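Local coordinates for protein CrRbcX-IIa (Chlamydomonas reinhardtii, PDB 5BS1) that probably acts as a dimeric chaperone in Rubisco assembly, helping folded large subunits come together into the octameric core, at residues P13-K16 and A17-L21; W71-A74 and V75-N79; A113-R116 and L117-A121. One frame throughout, in Å; residues are numbered along the deposited sequence. Where two conformers were deposited one is given.

Contact 1 of 3, residues P13-K16 and A17-L21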
loop_
_atom_site.group_PDB
_atom_site.type_symbol
_atom_site.label_atom_id
_atom_site.label_comp_id
_atom_site.label_asym_id
_atom_site.label_seq_id
_atom_site.Cartn_x
_atom_site.Cartn_y
_atom_site.Cartn_z
ATOM N N PRO A 13 8.220 -3.279 -7.197
ATOM C CA PRO A 13 7.470 -3.124 -5.942
ATOM C C PRO A 13 7.256 -1.643 -5.590
ATOM O O PRO A 13 6.216 -1.259 -5.077
ATOM C CB PRO A 13 8.353 -3.843 -4.928
ATOM C CG PRO A 13 9.016 -4.904 -5.741
ATOM C CD PRO A 13 9.361 -4.201 -7.025
ATOM N N GLU A 14 8.252 -0.813 -5.878
ATOM C CA GLU A 14 8.175 0.622 -5.632
ATOM C C GLU A 14 7.036 1.273 -6.437
ATOM O O GLU A 14 6.266 2.100 -5.898
ATOM C CB GLU A 14 9.501 1.299 -5.953
ATOM C CG GLU A 14 10.615 1.007 -4.956
ATOM C CD GLU A 14 11.458 -0.196 -5.287
ATOM O OE1 GLU A 14 11.100 -0.990 -6.174
ATOM O OE2 GLU A 14 12.510 -0.377 -4.635
ATOM N N ARG A 15 6.914 0.911 -7.706
ATOM C CA ARG A 15 5.841 1.456 -8.520
ATOM C C ARG A 15 4.483 0.949 -8.078
ATOM O O ARG A 15 3.509 1.699 -8.016
ATOM C CB ARG A 15 6.074 1.141 -9.981
ATOM C CG ARG A 15 4.958 1.665 -10.847
ATOM C CD ARG A 15 5.200 1.703 -12.357
ATOM N NE ARG A 15 4.058 2.435 -12.826
ATOM C CZ ARG A 15 3.973 3.758 -12.878
ATOM N NH1 ARG A 15 2.813 4.313 -13.174
ATOM N NH2 ARG A 15 5.059 4.520 -12.663
ATOM N N LYS A 16 4.400 -0.339 -7.773
ATOM C CA LYS A 16 3.160 -0.895 -7.246
ATOM C C LYS A 16 2.732 -0.151 -5.983
ATOM O O LYS A 16 1.566 0.205 -5.865
ATOM C CB LYS A 16 3.293 -2.395 -6.982
ATOM C CG LYS A 16 3.438 -3.206 -8.247
ATOM C CD LYS A 16 3.370 -4.700 -7.954
ATOM C CE LYS A 16 3.467 -5.502 -9.246
ATOM N NZ LYS A 16 3.611 -6.942 -8.927
ATOM N N ALA A 17 3.666 0.102 -5.080
ATOM C CA ALA A 17 3.373 0.823 -3.853
ATOM C C ALA A 17 2.911 2.241 -4.164
ATOM O O ALA A 17 1.957 2.711 -3.558
ATOM C CB ALA A 17 4.574 0.820 -2.930
ATOM N N ALA A 18 3.564 2.895 -5.108
ATOM C CA ALA A 18 3.201 4.288 -5.483
ATOM C C ALA A 18 1.774 4.341 -6.003
ATOM O O ALA A 18 0.998 5.196 -5.604
ATOM C CB ALA A 18 4.192 4.833 -6.500
ATOM N N VAL A 19 1.417 3.417 -6.875
ATOM C CA VAL A 19 0.046 3.398 -7.447
ATOM C C VAL A 19 -0.997 3.062 -6.384
ATOM O O VAL A 19 -2.065 3.658 -6.319
ATOM C CB VAL A 19 -0.019 2.469 -8.671
ATOM C CG1 VAL A 19 -1.434 2.374 -9.180
ATOM C CG2 VAL A 19 0.913 3.018 -9.742
ATOM N N ALA A 20 -0.659 2.126 -5.500
ATOM C CA ALA A 20 -1.535 1.787 -4.382
ATOM C C ALA A 20 -1.738 3.003 -3.480
ATOM O O ALA A 20 -2.854 3.275 -3.019
ATOM C CB ALA A 20 -0.943 0.645 -3.592
ATOM N N LEU A 21 -0.668 3.735 -3.216
ATOM C CA LEU A 21 -0.762 4.963 -2.390
ATOM C C LEU A 21 -1.646 5.996 -3.083
ATOM O O LEU A 21 -2.466 6.649 -2.434
ATOM C CB LEU A 21 0.605 5.578 -2.097
ATOM C CG LEU A 21 1.462 4.837 -1.076
ATOM C CD1 LEU A 21 2.859 5.375 -1.121
ATOM C CD2 LEU A 21 0.883 4.910 0.322
#
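Pro13 and Ala17 open a ladder of four consecutive i to i+4 backbone hydrogen bonds, the first turns of helix 13-38. Ala17 N reaches Pro13 O at 2.9 Å, and the same step joins Ala18 to Glu14, Val19 to Arg15 and Ala20 to Lys16. The straightest of the four is Val19 N to Arg15 O, with an N-H...O angle of 166°. Every residue from Pro13 to Leu21 has helical phi and psi, so this is regular alpha helix from its first turn. The proline sits in that turn, where its nitrogen need not donate to a preceding carbonyl.

Between side chains the contact is slight: CG2 of Val19 meets the Arg15 guanidinium obliquely, 4.1 Å from NH1, while sitting 3.4 Å from the backbone Arg15 O. Placing Arg15 CG opposite the backbone N (chi1 179°) and keeping the chain extended to NE carries the charge away from the helix, in the conformer given, toward Glu109 of the second subunit, with which NH2 forms a salt bridge. Lys16 is likewise extended beyond CG, and its NZ bonds to Pro4 O of the N-terminal segment. The methyls of Ala17, Ala18 and Ala20 stay close to the backbone, Ala20 CB lying 3.4 Å from Lys16 O.

Glu14 OE2 accepts from Glu98 N of the second subunit, and Glu14 O from Thr102 OG1 of that subunit. The small Ala18 lets Met105 of the second subunit come near, while the long charged side chains reach beyond their own helix: polar bonding here is directed into the dimer interface and the N-terminal segment.

Contact 2 of 3, residues W71-A74 and V75-N79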
loop_
_atom_site.group_PDB
_atom_site.type_symbol
_atom_site.label_atom_id
_atom_site.label_comp_id
_atom_site.label_asym_id
_atom_site.label_seq_id
_atom_site.Cartn_x
_atom_site.Cartn_y
_atom_site.Cartn_z
ATOM N N TRP A 71 -11.934 6.168 -11.675
ATOM C CA TRP A 71 -12.967 6.654 -10.750
ATOM C C TRP A 71 -13.115 8.173 -10.848
ATOM O O TRP A 71 -14.212 8.700 -10.950
ATOM C CB TRP A 71 -12.624 6.206 -9.343
ATOM C CG TRP A 71 -13.662 6.507 -8.285
ATOM C CD1 TRP A 71 -14.720 5.726 -7.932
ATOM C CD2 TRP A 71 -13.675 7.621 -7.395
ATOM N NE1 TRP A 71 -15.448 6.321 -6.911
ATOM C CE2 TRP A 71 -14.811 7.478 -6.556
ATOM C CE3 TRP A 71 -12.864 8.749 -7.247
ATOM C CZ2 TRP A 71 -15.128 8.398 -5.573
ATOM C CZ3 TRP A 71 -13.179 9.661 -6.257
ATOM C CH2 TRP A 71 -14.294 9.485 -5.436
HETATM N N MSE A 72 -11.994 8.883 -10.844
HETATM C CA MSE A 72 -12.037 10.337 -10.858
HETATM C C MSE A 72 -12.623 10.845 -12.170
HETATM O O MSE A 72 -13.349 11.815 -12.171
HETATM C CB MSE A 72 -10.629 10.902 -10.630
HETATM C CG MSE A 72 -10.654 12.413 -10.422
HETATM SE SE MSE A 72 -11.584 12.917 -8.775
HETATM C CE MSE A 72 -10.124 12.386 -7.598
ATOM N N ALA A 73 -12.298 10.206 -13.283
ATOM C CA ALA A 73 -12.837 10.619 -14.568
ATOM C C ALA A 73 -14.352 10.445 -14.594
ATOM O O ALA A 73 -15.049 11.285 -15.127
ATOM C CB ALA A 73 -12.211 9.791 -15.672
ATOM N N ALA A 74 -14.812 9.373 -13.968
ATOM C CA ALA A 74 -16.264 9.120 -13.824
ATOM C C ALA A 74 -16.934 10.180 -12.973
ATOM O O ALA A 74 -18.020 10.666 -13.308
ATOM C CB ALA A 74 -16.504 7.742 -13.262
ATOM N N VAL A 75 -16.316 10.549 -11.865
ATOM C CA VAL A 75 -16.843 11.625 -11.056
ATOM C C VAL A 75 -16.915 12.927 -11.869
ATOM O O VAL A 75 -17.916 13.633 -11.835
ATOM C CB VAL A 75 -16.026 11.862 -9.762
ATOM C CG1 VAL A 75 -16.572 13.027 -8.978
ATOM C CG2 VAL A 75 -16.014 10.622 -8.883
HETATM N N MSE A 76 -15.849 13.249 -12.589
HETATM C CA MSE A 76 -15.798 14.487 -13.361
HETATM C C MSE A 76 -16.889 14.524 -14.414
HETATM O O MSE A 76 -17.443 15.591 -14.647
HETATM C CB MSE A 76 -14.409 14.718 -13.964
HETATM C CG MSE A 76 -14.266 16.133 -14.565
HETATM SE SE MSE A 76 -12.362 16.379 -15.034
HETATM C CE MSE A 76 -12.255 15.093 -16.511
ATOM N N ARG A 77 -17.207 13.391 -15.022
ATOM C CA ARG A 77 -18.300 13.351 -16.017
ATOM C C ARG A 77 -19.634 13.714 -15.417
ATOM O O ARG A 77 -20.477 14.298 -16.088
ATOM C CB ARG A 77 -18.417 11.992 -16.687
ATOM C CG ARG A 77 -17.517 11.887 -17.897
ATOM C CD ARG A 77 -17.751 10.651 -18.712
ATOM N NE ARG A 77 -16.747 9.675 -18.320
ATOM C CZ ARG A 77 -16.895 8.606 -17.547
ATOM N NH1 ARG A 77 -15.818 7.869 -17.322
ATOM N NH2 ARG A 77 -18.062 8.251 -17.031
ATOM N N LYS A 78 -19.831 13.382 -14.150
ATOM C CA LYS A 78 -21.101 13.646 -13.468
ATOM C C LYS A 78 -21.140 14.999 -12.797
ATOM O O LYS A 78 -22.176 15.659 -12.751
ATOM C CB LYS A 78 -21.343 12.557 -12.411
ATOM C CG LYS A 78 -22.622 12.715 -11.606
ATOM C CD LYS A 78 -23.828 12.591 -12.530
ATOM C CE LYS A 78 -25.151 12.883 -11.852
ATOM N NZ LYS A 78 -25.536 11.780 -10.940
ATOM N N ASN A 79 -20.018 15.410 -12.220
ATOM C CA ASN A 79 -19.979 16.573 -11.368
ATOM C C ASN A 79 -18.571 17.130 -11.370
ATOM O O ASN A 79 -17.717 16.747 -10.573
ATOM C CB ASN A 79 -20.417 16.235 -9.934
ATOM C CG ASN A 79 -20.671 17.465 -9.101
ATOM O OD1 ASN A 79 -19.981 18.481 -9.224
ATOM N ND2 ASN A 79 -21.687 17.396 -8.244
#
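Over one face of the Trp71 indole stands the CG2 methyl of Val75, one helical turn on. It lies 3.8 Å from the centroid of the six-membered ring and only 3° off the ring normal, which makes this a CH-pi contact; all six carbons of that ring are nearly equidistant from the methyl. The indole NE1 donates to Phe58 O, while the ring also packs on Thr26 and Ala30 of helix 13-38. The second flat group, the Arg77 guanidinium, has one face turned to the backbone of the preceding turn, with Ala74 CA 3.4 Å above its plane and Ala73 O above the same face, neither directly over its centre.

Torsions explain both. With Trp71 CG opposite the backbone N (chi1 -174°) and Val75 CG2 on the side of its own N, ring and methyl meet along the helix. Arg77 bends at chi3 (-98°), folding its end back beside the Ala74 methyl, whose CB is 4.1 Å from NH2.

The backbone supplies regular i to i+4 bonds, among them Val75 N to Trp71 O at 2.9 Å and in the carbonyl plane. One rung is slack, Lys78 N to Ala74 O, weak at 3.4 Å, before Asn79 N returns to Val75 O at 2.8 Å. A leucine in place of Trp71 would probably leave Phe58 O without this donor and deprive the Val75 methyl of its flat aromatic support.

Asn79 leaves helical geometry and N-caps helix 80-96, its OD1 accepting from Leu82 N. The arrangement is that of a short amphipathic helix in an all-helical bundle, with Trp71 and Val75 turned inward and an Asn N-cap at the junction with the next helix.

Contact 3 of 3, residues A113-R116 and L117-A121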
loop_
_atom_site.group_PDB
_atom_site.type_symbol
_atom_site.label_atom_id
_atom_site.label_comp_id
_atom_site.label_asym_id
_atom_site.label_seq_id
_atom_site.Cartn_x
_atom_site.Cartn_y
_atom_site.Cartn_z
ATOM N N ALA A 113 8.300 -8.287 14.056
ATOM C CA ALA A 113 7.614 -9.536 13.738
ATOM C C ALA A 113 8.610 -10.690 13.615
ATOM O O ALA A 113 8.336 -11.806 14.096
ATOM C CB ALA A 113 6.789 -9.389 12.473
ATOM N N ASN A 114 9.748 -10.449 12.965
ATOM C CA ASN A 114 10.781 -11.460 12.837
ATOM C C ASN A 114 11.261 -11.856 14.229
ATOM O O ASN A 114 11.394 -13.036 14.530
ATOM C CB ASN A 114 11.970 -10.978 12.006
ATOM C CG ASN A 114 11.711 -10.976 10.514
ATOM O OD1 ASN A 114 10.665 -11.401 10.046
ATOM N ND2 ASN A 114 12.687 -10.493 9.756
ATOM N N THR A 115 11.485 -10.872 15.092
ATOM C CA THR A 115 11.953 -11.176 16.464
ATOM C C THR A 115 10.957 -11.993 17.232
ATOM O O THR A 115 11.351 -12.935 17.935
ATOM C CB THR A 115 12.308 -9.881 17.228
ATOM O OG1 THR A 115 13.398 -9.263 16.551
ATOM C CG2 THR A 115 12.711 -10.177 18.701
ATOM N N ARG A 116 9.674 -11.659 17.119
ATOM C CA ARG A 116 8.616 -12.414 17.792
ATOM C C ARG A 116 8.645 -13.884 17.356
ATOM O O ARG A 116 8.611 -14.792 18.192
ATOM C CB ARG A 116 7.228 -11.800 17.554
ATOM C CG ARG A 116 6.935 -10.657 18.511
ATOM C CD ARG A 116 5.438 -10.352 18.610
ATOM N NE ARG A 116 4.749 -10.370 17.325
ATOM C CZ ARG A 116 4.694 -9.367 16.447
ATOM N NH1 ARG A 116 4.018 -9.535 15.313
ATOM N NH2 ARG A 116 5.305 -8.216 16.667
ATOM N N LEU A 117 8.743 -14.101 16.047
ATOM C CA LEU A 117 8.765 -15.456 15.493
ATOM C C LEU A 117 10.007 -16.223 15.915
ATOM O O LEU A 117 9.922 -17.386 16.275
ATOM C CB LEU A 117 8.633 -15.418 13.973
ATOM C CG LEU A 117 7.218 -15.092 13.489
ATOM C CD1 LEU A 117 7.206 -14.633 12.035
ATOM C CD2 LEU A 117 6.303 -16.295 13.674
HETATM N N MSE A 118 11.151 -15.554 15.925
HETATM C CA MSE A 118 12.397 -16.178 16.376
HETATM C C MSE A 118 12.303 -16.580 17.834
HETATM O O MSE A 118 12.703 -17.695 18.208
HETATM C CB MSE A 118 13.551 -15.199 16.169
HETATM C CG MSE A 118 13.977 -15.042 14.730
HETATM SE SE MSE A 118 14.484 -16.776 14.014
HETATM C CE MSE A 118 16.197 -16.969 14.954
ATOM N N ARG A 119 11.754 -15.701 18.665
ATOM C CA ARG A 119 11.636 -15.987 20.102
ATOM C C ARG A 119 10.663 -17.146 20.339
ATOM O O ARG A 119 10.887 -17.974 21.240
ATOM C CB ARG A 119 11.259 -14.742 20.926
ATOM C CG ARG A 119 12.481 -13.917 21.324
ATOM C CD ARG A 119 12.217 -12.579 22.011
ATOM N NE ARG A 119 13.388 -11.700 21.897
ATOM C CZ ARG A 119 14.455 -11.708 22.706
ATOM N NH1 ARG A 119 14.542 -12.543 23.745
ATOM N NH2 ARG A 119 15.451 -10.853 22.484
ATOM N N ALA A 120 9.629 -17.244 19.512
ATOM C CA ALA A 120 8.645 -18.311 19.629
ATOM C C ALA A 120 9.232 -19.681 19.281
ATOM O O ALA A 120 8.857 -20.685 19.889
ATOM C CB ALA A 120 7.443 -18.023 18.753
ATOM N N ALA A 121 10.144 -19.741 18.319
ATOM C CA ALA A 121 10.712 -21.025 17.881
ATOM C C ALA A 121 11.933 -21.384 18.690
ATOM O O ALA A 121 12.473 -22.480 18.549
ATOM C CB ALA A 121 11.058 -20.988 16.402
#
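Thr115 and Arg119 meet in a local, one-turn side-chain contact near the C-terminal end of the long helix 99-121, the centre of the contact about 32 Å from the centre of the chain. The two side chains run alongside each other and point the same way. CG2 of Thr115 is 3.6 Å from Arg119 NE, at the edge of the guanidinium and in its plane. Thr115 CG2 stands opposite the backbone N, while OG1 lies beside that N (chi1 -64°); the hydroxyl is thereby turned back to Arg111 O, with which it is hydrogen-bonded, and the methyl is left to meet the arginine. Arg119 is extended from CG to NE, so its aliphatic part passes the methyl before the charge is reached.

Such a helix, projecting from one subunit and laid against the other, belongs to the arc-shaped, all-helical dimer of the RbcX family. Asn114 illustrates the pairing: its OD1 accepts from Arg90 NH2 of the second subunit, and its ND2 donates to Met87 O and Glu91 OE1 of that subunit, so both ends of this buried amide are bonded. Leu117 also packs on Met87 of the second subunit, while its CG rests 3.5 Å from Ala113 O.

Backbone bonds keep the turns regular: Leu117 N to Ala113 O is 3.0 Å, and Met118 N to Asn114 O is 2.9 Å with a C=O...N angle of 162°. Met118, a selenomethionine here, bends at chi2 and chi3, its CG 3.3 Å from Asn114 O.

How the contacts relate
From the N terminus the three contacts follow in series, each within a single helix, so none encloses a long loop and none crosses another. Contact 1 starts helix 13-38, contact 2 occupies helix 69-78 up to the junction with helix 80-96, and contact 3 lies in the C-terminal part of helix 99-121. The centres of contacts 2 and 3 lie about 48 Å apart, on opposite sides of the chain's centre. Contacts 2 and 3 are tied through the dimer: Met72 and Ala73 of contact 2 pack on Leu117 of the second subunit, and Met76 on its Ala121, residues of that subunit's copy of contact 3. Contact 1, about 23 Å from contact 2 centre to centre, also touches the second subunit.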